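Local coordinates for isomerase/lactonizing enzyme (Agrobacterium tumefaciens, PDB 1RVK), which is of unassigned function but, as a magnesium-binding member of the enolase superfamily, probably abstracts the proton alpha to a substrate carboxylate, at residues G23-P27 with M138-L143; P150-G154 with K188-V193. All blocks are in the same frame, centred on the assembly; numbering follows the deposited sequence.

Interaction 1. Residues G23-P27 with M138-L143; sequences GHAHP and MCGDEL
The selenium of Met138, a selenomethionine, packs closely against the strand, 3.8 Å from CD of Pro27 and equally close to CA of His26. The side chain runs out extended beyond CG (chi2 -168°), so that SE slides past the proline ring and CE ends 4.0 Å from CB of Ala25. A long, flexible apolar chain suits a strip of strand whose own side chains here are short or cyclic. On this buried side the two backbones are too far apart to bond directly, and a water bridges them: it accepts from Cys139 N at 2.8 Å and donates to Ala25 O. The strand 25-28 is half of a small hairpin with 17-19, in the region of the N-terminal capping domain that, in this superfamily, reaches over the C-terminal mouth of the barrel; residues 138-143 follow the first barrel strand. The side chain of Cys139 is about 8 Å from the magnesium ion, and its SG approaches the His24 ring obliquely, 4.5 Å from the centroid. His26 makes a direct but bent bond, NE2 donating to Gly140 O at 3.2 Å with an N-H...O angle of 136°, from above the carbonyl plane. At the partly exposed end Leu143 offers only CD2 to Pro27 CG, 3.7 Å away. Asp141 OD1 accepts from Leu143 N in an Asx turn and also from Leu147 N, while OD2 hydrogen-bonds His334 NE2.

Interaction 2. Residues P150-G154 with K188-V193; sequences PEDYG and KACAAV
Tyr153 touches helix 183-197 with the root of its side chain, and its tip leads away toward the barrel interior. CB rests on the CG2 methyl of Val193, 3.8 Å away. Beyond it CG stands anti to the carbonyl carbon (chi1 -86°), which carries the ring inward past Ala189, whose CB lies 4.2 Å from CD1 in an oblique approach. Farther out the ring packs edge-to-face with Trp173, and the hydroxyl at the tip hydrogen-bonds to His171 O. An aromatic with a polar end fits here because its apolar base and ring pack beside Val193 and Ala189, while the hydroxyl reaches a backbone carbonyl beyond them. One turn earlier, Pro150 lies alongside Lys188, with CG 3.6 Å from CB of the lysine, whose outer chain leads away from the interface. Proline is well placed in the first turn of a helix, where its missing N-H costs no helical bond. Small residues bring the backbones close: the Ala192 methyl presses to 3.3 Å from Pro150 O, and the CA atoms of Gly154 and Val193 are only 4.1 Å apart, an approach that glycine, with no side chain, permits. The segment axes accordingly come within 7.5 Å and cross at -34°, the helices running in the same general direction. On their inner sides Tyr153, Ala189 and Val193 all touch Leu170 of strand 167-171. Neighbouring helices packed on a parallel strand in this way form the outer layer of a TIM-type barrel, here the modified barrel of the enolase superfamily.

The two contacts lie in series along the chain and their centres are 15 Å apart, on the same side of the chain's centre. Interaction 1 joins the N-terminal hairpin to the loop leaving strand 130-137, and that loop continues into helix 150-163, which opens interaction 2. From there the chain crosses through strand 167-171 to helix 183-197 and on to strand 202-206, which ends at Asp206, a magnesium ligand together with Glu232 and Glu258. The Tyr153 hydroxyl reaches from the helical layer to within 3.0 Å of Gly140 N, so the outer shell of the barrel packs directly against the loop that the hairpin covers near the metal site.

Interaction 1. Residues G23-P27 with M138-L143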
ATOM      1  N   GLY A  23       5.650  14.317  -0.613  1.00 16.04           N
ATOM      2  CA  GLY A  23       5.121  13.121   0.024  1.00 16.38           C
ATOM      3  C   GLY A  23       5.896  11.832  -0.191  1.00 16.55           C
ATOM      4  O   GLY A  23       5.409  10.758   0.163  1.00 16.95           O
ATOM      5  N   HIS A  24       7.094  11.916  -0.762  1.00 15.05           N
ATOM      6  CA  HIS A  24       7.897  10.715  -0.999  1.00 14.57           C
ATOM      7  C   HIS A  24       8.749  10.395   0.226  1.00 14.76           C
ATOM      8  O   HIS A  24       9.337  11.293   0.833  1.00 15.78           O
ATOM      9  CB  HIS A  24       8.790  10.910  -2.230  1.00 14.44           C
ATOM     10  CG  HIS A  24       8.045  11.369  -3.444  1.00 13.94           C
ATOM     11  ND1 HIS A  24       6.941  10.705  -3.933  1.00 14.89           N
ATOM     12  CD2 HIS A  24       8.230  12.440  -4.253  1.00 13.67           C
ATOM     13  CE1 HIS A  24       6.475  11.350  -4.988  1.00 15.86           C
ATOM     14  NE2 HIS A  24       7.239  12.405  -5.205  1.00 15.29           N
ATOM     15  N   ALA A  25       8.816   9.114   0.584  1.00 13.25           N
ATOM     16  CA  ALA A  25       9.573   8.676   1.756  1.00 14.61           C
ATOM     17  C   ALA A  25      11.079   8.614   1.530  1.00 14.43           C
ATOM     18  O   ALA A  25      11.546   8.255   0.450  1.00 13.77           O
ATOM     19  CB  ALA A  25       9.068   7.313   2.221  1.00 13.51           C
ATOM     20  N   HIS A  26      11.829   8.964   2.572  1.00 14.30           N
ATOM     21  CA  HIS A  26      13.287   8.947   2.538  1.00 13.39           C
ATOM     22  C   HIS A  26      13.802   8.688   3.940  1.00 13.64           C
ATOM     23  O   HIS A  26      13.124   8.986   4.923  1.00 14.35           O
ATOM     24  CB  HIS A  26      13.854  10.294   2.087  1.00 13.47           C
ATOM     25  CG  HIS A  26      13.492  10.673   0.686  1.00 15.71           C
ATOM     26  ND1 HIS A  26      12.594  11.677   0.396  1.00 18.33           N
ATOM     27  CD2 HIS A  26      13.897  10.175  -0.505  1.00 13.29           C
ATOM     28  CE1 HIS A  26      12.461  11.781  -0.914  1.00 16.24           C
ATOM     29  NE2 HIS A  26      13.241  10.880  -1.484  1.00 19.72           N
ATOM     30  N   PRO A  27      15.008   8.120   4.054  1.00 13.52           N
ATOM     31  CA  PRO A  27      15.552   7.866   5.385  1.00 13.77           C
ATOM     32  C   PRO A  27      16.219   9.149   5.869  1.00 14.48           C
ATOM     33  O   PRO A  27      16.834   9.876   5.085  1.00 16.25           O
ATOM     34  CB  PRO A  27      16.549   6.740   5.137  1.00 13.63           C
ATOM     35  CG  PRO A  27      17.087   7.082   3.785  1.00 14.68           C
ATOM     36  CD  PRO A  27      15.847   7.502   3.010  1.00 13.82           C
HETATM   37  N   MSE A 138      12.554   2.417  -1.859  1.00 11.40           N
HETATM   38  CA  MSE A 138      12.161   3.822  -1.715  1.00 13.39           C
HETATM   39  C   MSE A 138      12.576   4.670  -2.911  1.00 13.57           C
HETATM   40  O   MSE A 138      13.481   4.306  -3.668  1.00 14.62           O
HETATM   41  CB  MSE A 138      12.805   4.449  -0.475  1.00 14.02           C
HETATM   42  CG  MSE A 138      12.245   4.006   0.858  1.00 16.71           C
HETATM   43 SE   MSE A 138      12.909   5.151   2.288  1.00 18.42          SE
HETATM   44  CE  MSE A 138      11.654   4.644   3.662  1.00 19.72           C
ATOM     45  N   CYS A 139      11.917   5.816  -3.061  1.00 13.87           N
ATOM     46  CA  CYS A 139      12.231   6.752  -4.133  1.00 14.14           C
ATOM     47  C   CYS A 139      13.701   7.130  -4.016  1.00 13.29           C
ATOM     48  O   CYS A 139      14.280   7.065  -2.931  1.00 12.71           O
ATOM     49  CB  CYS A 139      11.382   8.020  -4.007  1.00 14.21           C
ATOM     50  SG  CYS A 139       9.620   7.777  -4.300  1.00 16.98           S
ATOM     51  N   GLY A 140      14.298   7.533  -5.130  1.00 13.30           N
ATOM     52  CA  GLY A 140      15.698   7.915  -5.111  1.00 13.65           C
ATOM     53  C   GLY A 140      15.984   9.147  -4.271  1.00 13.76           C
ATOM     54  O   GLY A 140      15.091   9.945  -3.980  1.00 13.17           O
ATOM     55  N   ASP A 141      17.242   9.307  -3.880  1.00 12.87           N
ATOM     56  CA  ASP A 141      17.645  10.454  -3.077  1.00 13.68           C
ATOM     57  C   ASP A 141      18.995  10.991  -3.537  1.00 15.92           C
ATOM     58  O   ASP A 141      19.450  10.694  -4.643  1.00 15.94           O
ATOM     59  CB  ASP A 141      17.709  10.072  -1.591  1.00 13.81           C
ATOM     60  CG  ASP A 141      18.521   8.812  -1.336  1.00 14.47           C
ATOM     61  OD1 ASP A 141      19.665   8.722  -1.826  1.00 15.30           O
ATOM     62  OD2 ASP A 141      18.016   7.909  -0.633  1.00 14.10           O
ATOM     63  N   GLU A 142      19.620  11.799  -2.691  1.00 16.12           N
ATOM     64  CA  GLU A 142      20.921  12.370  -3.004  1.00 18.20           C
ATOM     65  C   GLU A 142      21.885  12.057  -1.863  1.00 19.51           C
ATOM     66  O   GLU A 142      22.843  12.793  -1.613  1.00 19.92           O
ATOM     67  CB  GLU A 142      20.786  13.879  -3.223  1.00 20.63           C
ATOM     68  CG  GLU A 142      19.967  14.221  -4.465  1.00 22.58           C
ATOM     69  CD  GLU A 142      19.768  15.711  -4.659  1.00 25.93           C
ATOM     70  OE1 GLU A 142      18.937  16.305  -3.938  1.00 27.84           O
ATOM     71  OE2 GLU A 142      20.445  16.287  -5.535  1.00 26.54           O
ATOM     72  N   LEU A 143      21.612  10.945  -1.184  1.00 18.08           N
ATOM     73  CA  LEU A 143      22.423  10.475  -0.064  1.00 19.01           C
ATOM     74  C   LEU A 143      23.532   9.559  -0.563  1.00 18.21           C
ATOM     75  O   LEU A 143      23.270   8.519  -1.163  1.00 17.08           O
ATOM     76  CB  LEU A 143      21.553   9.704   0.934  1.00 18.07           C
ATOM     77  CG  LEU A 143      20.619  10.473   1.875  1.00 22.48           C
ATOM     78  CD1 LEU A 143      20.002  11.653   1.171  1.00 26.40           C
ATOM     79  CD2 LEU A 143      19.541   9.532   2.390  1.00 21.67           C
TER
HETATM   80  O   HOH W   1      10.083   6.533  -1.031  1.00 15.37           O

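Interaction 2. Residues P150-G154 with K188-V193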
ATOM      1  N   PRO A 150      22.766   5.285 -10.140  1.00 13.82           N
ATOM      2  CA  PRO A 150      22.248   4.042 -10.715  1.00 15.42           C
ATOM      3  C   PRO A 150      22.937   2.859 -10.044  1.00 15.80           C
ATOM      4  O   PRO A 150      22.314   1.838  -9.756  1.00 15.92           O
ATOM      5  CB  PRO A 150      22.617   4.171 -12.191  1.00 14.75           C
ATOM      6  CG  PRO A 150      22.461   5.642 -12.429  1.00 13.36           C
ATOM      7  CD  PRO A 150      23.144   6.237 -11.202  1.00 14.59           C
ATOM      8  N   GLU A 151      24.235   3.010  -9.793  1.00 16.83           N
ATOM      9  CA  GLU A 151      25.012   1.962  -9.144  1.00 18.43           C
ATOM     10  C   GLU A 151      24.491   1.639  -7.741  1.00 17.94           C
ATOM     11  O   GLU A 151      24.505   0.482  -7.325  1.00 16.58           O
ATOM     12  CB  GLU A 151      26.488   2.371  -9.077  1.00 23.53           C
ATOM     13  CG  GLU A 151      27.191   2.376 -10.437  1.00 32.91           C
ATOM     14  CD  GLU A 151      26.776   3.534 -11.345  1.00 38.20           C
ATOM     15  OE1 GLU A 151      27.059   3.453 -12.561  1.00 41.47           O
ATOM     16  OE2 GLU A 151      26.188   4.524 -10.858  1.00 36.77           O
ATOM     17  N   ASP A 152      24.031   2.653  -7.014  1.00 14.73           N
ATOM     18  CA  ASP A 152      23.504   2.434  -5.666  1.00 15.09           C
ATOM     19  C   ASP A 152      22.288   1.509  -5.694  1.00 13.90           C
ATOM     20  O   ASP A 152      22.077   0.723  -4.774  1.00 14.89           O
ATOM     21  CB  ASP A 152      23.098   3.757  -5.005  1.00 14.62           C
ATOM     22  CG  ASP A 152      24.287   4.607  -4.608  1.00 16.92           C
ATOM     23  OD1 ASP A 152      25.378   4.044  -4.386  1.00 18.03           O
ATOM     24  OD2 ASP A 152      24.125   5.840  -4.500  1.00 16.44           O
ATOM     25  N   TYR A 153      21.479   1.612  -6.742  1.00 13.87           N
ATOM     26  CA  TYR A 153      20.308   0.753  -6.845  1.00 13.26           C
ATOM     27  C   TYR A 153      20.751  -0.674  -7.118  1.00 14.06           C
ATOM     28  O   TYR A 153      20.184  -1.626  -6.578  1.00 13.81           O
ATOM     29  CB  TYR A 153      19.376   1.222  -7.965  1.00 12.51           C
ATOM     30  CG  TYR A 153      18.403   2.296  -7.537  1.00 12.64           C
ATOM     31  CD1 TYR A 153      18.763   3.641  -7.551  1.00 14.51           C
ATOM     32  CD2 TYR A 153      17.115   1.959  -7.115  1.00 14.45           C
ATOM     33  CE1 TYR A 153      17.855   4.634  -7.159  1.00 12.67           C
ATOM     34  CE2 TYR A 153      16.205   2.936  -6.722  1.00 13.91           C
ATOM     35  CZ  TYR A 153      16.580   4.270  -6.747  1.00 15.85           C
ATOM     36  OH  TYR A 153      15.675   5.237  -6.372  1.00 15.22           O
ATOM     37  N   GLY A 154      21.766  -0.815  -7.962  1.00 14.30           N
ATOM     38  CA  GLY A 154      22.272  -2.135  -8.285  1.00 15.00           C
ATOM     39  C   GLY A 154      22.814  -2.837  -7.056  1.00 14.49           C
ATOM     40  O   GLY A 154      22.575  -4.024  -6.853  1.00 11.83           O
ATOM     41  N   LYS A 188      19.083   4.085 -16.413  1.00 14.56           N
ATOM     42  CA  LYS A 188      20.401   3.624 -15.975  1.00 16.32           C
ATOM     43  C   LYS A 188      20.263   2.815 -14.693  1.00 14.94           C
ATOM     44  O   LYS A 188      20.967   1.827 -14.493  1.00 14.15           O
ATOM     45  CB  LYS A 188      21.349   4.795 -15.714  1.00 16.75           C
ATOM     46  CG  LYS A 188      21.877   5.491 -16.959  1.00 22.33           C
ATOM     47  CD  LYS A 188      23.063   6.375 -16.594  1.00 24.93           C
ATOM     48  CE  LYS A 188      23.365   7.404 -17.670  1.00 30.25           C
ATOM     49  NZ  LYS A 188      22.323   8.474 -17.715  1.00 34.89           N
ATOM     50  N   ALA A 189      19.364   3.248 -13.815  1.00 14.71           N
ATOM     51  CA  ALA A 189      19.140   2.538 -12.561  1.00 12.83           C
ATOM     52  C   ALA A 189      18.574   1.159 -12.868  1.00 14.49           C
ATOM     53  O   ALA A 189      19.015   0.156 -12.310  1.00 13.42           O
ATOM     54  CB  ALA A 189      18.172   3.314 -11.681  1.00 14.03           C
ATOM     55  N   CYS A 190      17.594   1.115 -13.765  1.00 13.53           N
ATOM     56  CA  CYS A 190      16.976  -0.150 -14.141  1.00 12.96           C
ATOM     57  C   CYS A 190      17.998  -1.107 -14.742  1.00 13.19           C
ATOM     58  O   CYS A 190      18.008  -2.303 -14.431  1.00 14.10           O
ATOM     59  CB  CYS A 190      15.840   0.094 -15.135  1.00 12.60           C
ATOM     60  SG  CYS A 190      14.397   0.894 -14.380  1.00 15.78           S
ATOM     61  N   ALA A 191      18.857  -0.575 -15.603  1.00 13.00           N
ATOM     62  CA  ALA A 191      19.886  -1.381 -16.250  1.00 13.85           C
ATOM     63  C   ALA A 191      20.894  -1.896 -15.228  1.00 14.75           C
ATOM     64  O   ALA A 191      21.335  -3.044 -15.305  1.00 14.85           O
ATOM     65  CB  ALA A 191      20.599  -0.558 -17.315  1.00 15.64           C
ATOM     66  N   ALA A 192      21.267  -1.037 -14.285  1.00 14.66           N
ATOM     67  CA  ALA A 192      22.218  -1.409 -13.243  1.00 14.49           C
ATOM     68  C   ALA A 192      21.669  -2.556 -12.400  1.00 15.11           C
ATOM     69  O   ALA A 192      22.400  -3.488 -12.052  1.00 15.04           O
ATOM     70  CB  ALA A 192      22.519  -0.206 -12.357  1.00 15.84           C
ATOM     71  N   VAL A 193      20.382  -2.495 -12.071  1.00 13.88           N
ATOM     72  CA  VAL A 193      19.772  -3.551 -11.271  1.00 12.95           C
ATOM     73  C   VAL A 193      19.700  -4.865 -12.050  1.00 13.85           C
ATOM     74  O   VAL A 193      20.012  -5.927 -11.512  1.00 14.65           O
ATOM     75  CB  VAL A 193      18.356  -3.157 -10.799  1.00 12.94           C
ATOM     76  CG1 VAL A 193      17.672  -4.358 -10.145  1.00 12.04           C
ATOM     77  CG2 VAL A 193      18.448  -2.005  -9.798  1.00 11.20           C
TER